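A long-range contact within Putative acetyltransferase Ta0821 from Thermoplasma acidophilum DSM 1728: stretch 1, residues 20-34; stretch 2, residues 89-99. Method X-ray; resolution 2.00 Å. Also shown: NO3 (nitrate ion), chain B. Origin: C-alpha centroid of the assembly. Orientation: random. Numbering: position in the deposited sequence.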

# COMPACT_ATOMS: atom_id res chain seq x y z
N LYS A 20 11.38 24.54 3.89
CA LYS A 20 10.20 24.05 4.63
C LYS A 20 9.02 23.80 3.74
O LYS A 20 8.13 23.07 4.13
CB LYS A 20 9.73 25.03 5.72
CG LYS A 20 10.44 24.97 7.06
CD LYS A 20 10.30 26.38 7.64
CE LYS A 20 10.72 26.56 9.05
NZ LYS A 20 10.58 28.08 9.42
N THR A 21 9.01 24.41 2.56
CA THR A 21 7.93 24.21 1.56
C THR A 21 8.17 23.06 0.55
O THR A 21 7.32 22.70 -0.26
CB THR A 21 7.69 25.46 0.75
OG1 THR A 21 8.84 25.70 -0.09
CG2 THR A 21 7.38 26.67 1.70
N PHE A 22 9.35 22.48 0.65
CA PHE A 22 9.73 21.35 -0.23
C PHE A 22 9.02 20.05 0.21
O PHE A 22 8.71 19.86 1.40
CB PHE A 22 11.26 21.11 -0.17
CG PHE A 22 12.14 22.20 -0.79
CD1 PHE A 22 11.64 23.40 -1.21
CD2 PHE A 22 13.51 22.02 -0.88
CE1 PHE A 22 12.49 24.40 -1.70
CE2 PHE A 22 14.32 22.97 -1.41
CZ PHE A 22 13.82 24.18 -1.81
N THR A 23 8.75 19.15 -0.75
CA THR A 23 8.19 17.82 -0.44
C THR A 23 8.99 16.69 -1.09
O THR A 23 9.68 16.86 -2.08
CB THR A 23 6.72 17.64 -0.91
OG1 THR A 23 6.63 17.72 -2.34
CG2 THR A 23 5.78 18.73 -0.31
N SER A 24 8.87 15.52 -0.47
CA SER A 24 9.44 14.27 -1.00
C SER A 24 8.71 13.78 -2.25
O SER A 24 9.20 12.89 -2.95
CB SER A 24 9.35 13.16 0.04
OG SER A 24 8.02 12.86 0.34
N ASN A 25 7.56 14.37 -2.53
CA ASN A 25 6.71 14.02 -3.69
C ASN A 25 7.34 14.60 -4.94
O ASN A 25 7.22 15.77 -5.25
CB ASN A 25 5.27 14.53 -3.47
CG ASN A 25 4.25 14.02 -4.50
OD1 ASN A 25 4.58 13.62 -5.60
ND2 ASN A 25 2.98 14.05 -4.12
N THR A 26 8.04 13.74 -5.66
CA THR A 26 8.78 14.14 -6.84
C THR A 26 8.13 13.63 -8.13
O THR A 26 8.67 13.76 -9.22
CB THR A 26 10.18 13.54 -6.82
OG1 THR A 26 10.04 12.13 -6.80
CG2 THR A 26 10.99 14.04 -5.61
N TRP A 27 6.95 13.07 -7.96
CA TRP A 27 6.21 12.46 -9.06
C TRP A 27 5.53 13.48 -9.99
O TRP A 27 5.28 14.63 -9.62
CB TRP A 27 5.16 11.48 -8.50
CG TRP A 27 5.73 10.26 -7.83
CD1 TRP A 27 7.02 10.07 -7.39
CD2 TRP A 27 5.00 9.09 -7.41
NE1 TRP A 27 7.14 8.83 -6.77
CE2 TRP A 27 5.91 8.23 -6.76
CE3 TRP A 27 3.66 8.70 -7.54
CZ2 TRP A 27 5.53 6.99 -6.27
CZ3 TRP A 27 3.29 7.43 -7.03
CH2 TRP A 27 4.21 6.62 -6.41
N LYS A 28 5.27 13.00 -11.21
CA LYS A 28 4.53 13.74 -12.27
C LYS A 28 3.23 14.27 -11.73
O LYS A 28 2.42 13.53 -11.18
CB LYS A 28 4.21 12.82 -13.48
N VAL A 29 3.02 15.57 -11.93
CA VAL A 29 1.82 16.25 -11.42
C VAL A 29 0.58 15.68 -12.11
O VAL A 29 0.58 15.47 -13.30
CB VAL A 29 1.91 17.83 -11.55
CG1 VAL A 29 0.56 18.48 -11.20
CG2 VAL A 29 3.04 18.40 -10.65
N GLY A 30 -0.47 15.43 -11.33
CA GLY A 30 -1.71 14.78 -11.82
C GLY A 30 -2.18 13.68 -10.88
O GLY A 30 -2.11 13.81 -9.65
N TYR A 31 -2.61 12.55 -11.45
CA TYR A 31 -3.14 11.41 -10.66
C TYR A 31 -2.10 10.89 -9.69
O TYR A 31 -2.35 10.63 -8.51
CB TYR A 31 -3.54 10.20 -11.53
CG TYR A 31 -4.64 10.51 -12.49
CD1 TYR A 31 -5.58 11.47 -12.15
CD2 TYR A 31 -4.76 9.87 -13.73
CE1 TYR A 31 -6.59 11.81 -13.01
CE2 TYR A 31 -5.80 10.19 -14.60
CZ TYR A 31 -6.72 11.16 -14.22
OH TYR A 31 -7.76 11.56 -15.00
N TYR A 32 -0.91 10.74 -10.23
CA TYR A 32 0.11 10.11 -9.45
C TYR A 32 0.55 11.01 -8.28
O TYR A 32 0.98 10.50 -7.27
CB TYR A 32 1.24 9.59 -10.34
CG TYR A 32 0.69 8.62 -11.36
CD1 TYR A 32 0.02 7.48 -10.95
CD2 TYR A 32 0.77 8.87 -12.73
CE1 TYR A 32 -0.52 6.58 -11.88
CE2 TYR A 32 0.23 7.98 -13.66
CZ TYR A 32 -0.42 6.84 -13.23
OH TYR A 32 -0.96 5.95 -14.16
N THR A 33 0.43 12.34 -8.37
CA THR A 33 0.89 13.12 -7.22
C THR A 33 -0.04 12.85 -6.05
O THR A 33 0.39 12.83 -4.90
CB THR A 33 1.15 14.66 -7.46
OG1 THR A 33 0.39 15.12 -8.54
CG2 THR A 33 2.63 14.92 -7.80
N ASP A 34 -1.31 12.64 -6.36
CA ASP A 34 -2.32 12.36 -5.32
C ASP A 34 -2.07 10.97 -4.75
O ASP A 34 -2.20 10.73 -3.58
CB ASP A 34 -3.75 12.46 -5.87
CG ASP A 34 -4.22 13.90 -6.05
OD1 ASP A 34 -3.55 14.83 -5.55
OD2 ASP A 34 -5.30 14.10 -6.68
N GLY A 89 16.36 12.55 2.85
CA GLY A 89 15.77 13.86 2.92
C GLY A 89 15.74 14.53 1.55
O GLY A 89 15.86 15.73 1.45
N LEU A 90 15.64 13.72 0.50
CA LEU A 90 15.51 14.24 -0.89
C LEU A 90 14.13 14.88 -1.12
O LEU A 90 13.08 14.22 -1.17
CB LEU A 90 15.84 13.16 -1.97
CG LEU A 90 16.28 13.71 -3.35
CD1 LEU A 90 16.85 12.57 -4.24
CD2 LEU A 90 15.13 14.45 -4.11
N ARG A 91 14.17 16.20 -1.26
CA ARG A 91 12.96 17.03 -1.43
C ARG A 91 13.16 18.09 -2.48
O ARG A 91 14.26 18.55 -2.73
CB ARG A 91 12.54 17.66 -0.09
CG ARG A 91 12.06 16.60 0.89
CD ARG A 91 11.56 17.19 2.20
NE ARG A 91 11.05 16.14 3.08
CZ ARG A 91 10.30 16.36 4.16
NH1 ARG A 91 10.00 17.59 4.56
NH2 ARG A 91 9.81 15.34 4.84
N VAL A 92 12.06 18.42 -3.13
CA VAL A 92 12.04 19.41 -4.17
C VAL A 92 10.87 20.40 -3.90
O VAL A 92 9.82 20.09 -3.27
CB VAL A 92 11.90 18.79 -5.60
CG1 VAL A 92 13.00 17.68 -5.85
CG2 VAL A 92 10.47 18.22 -5.82
N HIS A 93 11.12 21.61 -4.36
CA HIS A 93 10.10 22.63 -4.37
C HIS A 93 8.92 22.08 -5.22
O HIS A 93 9.13 21.45 -6.23
CB HIS A 93 10.63 23.92 -4.96
CG HIS A 93 9.57 24.98 -5.05
ND1 HIS A 93 8.69 25.05 -6.11
CD2 HIS A 93 9.20 25.94 -4.17
CE1 HIS A 93 7.85 26.05 -5.90
NE2 HIS A 93 8.13 26.61 -4.73
N PRO A 94 7.68 22.35 -4.81
CA PRO A 94 6.57 21.67 -5.48
C PRO A 94 6.36 22.00 -6.95
O PRO A 94 5.80 21.21 -7.70
CB PRO A 94 5.37 22.08 -4.64
CG PRO A 94 5.92 22.50 -3.39
CD PRO A 94 7.23 23.11 -3.66
N GLU A 95 6.89 23.14 -7.37
CA GLU A 95 6.85 23.55 -8.81
C GLU A 95 7.74 22.70 -9.69
O GLU A 95 7.65 22.74 -10.91
CB GLU A 95 7.35 25.00 -8.96
CG GLU A 95 6.43 25.99 -8.40
CD GLU A 95 5.37 26.38 -9.38
OE1 GLU A 95 5.72 27.08 -10.37
OE2 GLU A 95 4.19 25.99 -9.16
N TYR A 96 8.61 21.90 -9.07
CA TYR A 96 9.62 21.16 -9.83
C TYR A 96 9.38 19.65 -9.84
O TYR A 96 10.21 18.84 -10.26
CB TYR A 96 11.01 21.42 -9.25
CG TYR A 96 11.52 22.84 -9.41
CD1 TYR A 96 11.02 23.90 -8.64
CD2 TYR A 96 12.52 23.14 -10.34
CE1 TYR A 96 11.51 25.19 -8.80
CE2 TYR A 96 13.00 24.42 -10.49
CZ TYR A 96 12.50 25.44 -9.72
OH TYR A 96 13.01 26.72 -9.89
N ARG A 97 8.21 19.28 -9.36
CA ARG A 97 7.84 17.86 -9.37
C ARG A 97 7.81 17.35 -10.81
O ARG A 97 7.32 18.04 -11.71
CB ARG A 97 6.47 17.62 -8.71
CG ARG A 97 6.45 17.98 -7.28
CD ARG A 97 5.09 17.75 -6.67
NE ARG A 97 4.17 18.75 -7.16
CZ ARG A 97 2.99 19.00 -6.61
NH1 ARG A 97 2.62 18.33 -5.53
NH2 ARG A 97 2.21 19.93 -7.14
N GLY A 98 8.34 16.15 -11.01
CA GLY A 98 8.34 15.53 -12.35
C GLY A 98 9.55 15.93 -13.15
O GLY A 98 9.79 15.45 -14.25
N SER A 99 10.33 16.85 -12.60
CA SER A 99 11.56 17.28 -13.26
C SER A 99 12.62 16.21 -13.00
O SER A 99 12.33 15.13 -12.51
CB SER A 99 12.06 18.60 -12.71
OG SER A 99 12.47 18.44 -11.36
N NO3 B . 11.48 12.55 3.09
O1 NO3 B . 12.13 13.65 2.60
O2 NO3 B . 10.24 12.68 3.62
O3 NO3 B . 12.03 11.31 2.95
O HOH W 1 11.87 12.04 -2.78
O HOH W 2 11.02 16.01 -9.04
O HOH W 3 5.01 16.51 -13.52

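Stretch 2 enters the contact as the end of a strand, and at Leu 90 the link is partly through solvent: water 1 lies 3.0 Å from Leu 90 O and 2.8 Å from Ser 24 O, placed between the two carbonyls. The Leu 90 side chain starts sideways, but its CD2 reaches to 4.4 Å from Thr 26 CG2, a loose apolar contact.

Arg 91 points its CA-to-CB bond toward stretch 1. Its aliphatic part packs there, with Arg 91 CB 3.7 Å from Phe 22 CB and Arg 91 CG 3.6 Å from Ser 24 N, while its charged end binds the nitrate, probably from the crystallisation liquor: NE to O1 of the ion is 2.8 Å (163° at the hydrogen) and NH2 to O2 is 3.0 Å (170°).

Val 92 carries the single antiparallel bridge. Thr 23 N donates to Val 92 O (2.9 Å, 161°) and Val 92 N to Thr 23 O (3.0 Å, 168°), both nearly straight. The bridge uses backbone atoms alone, and the CA-to-CB bonds of Thr 23 and Val 92 both point away from the opposing stretch; even so, Val 92 CG1 lies 4.2 Å from Thr 26 CG2.

At His 93 the buried Phe 22 ring closes over the backbone, one face covered by His 93 N, and Phe 22 CE1 meets the edge of the imidazole. Pro 94 follows, its CD 3.4 Å from Thr 21 O.

Arg 97 loses the most area to the contact, 109 Å². Its CG lies 3.1 Å from Asn 25 O, Thr 33 CG2 sits over one guanidinium face, and Val 29 CG2 is 3.7 Å from Arg 97 NE.

Gly 98 N donates to Thr 26 O (3.0 Å, 141°), a more bent bond than those of the bridge. Glycine suits this site: a CB would lie only 3.5 Å from Lys 28 CA, and these backbone angles would jam it against the carbonyl O of Arg 97.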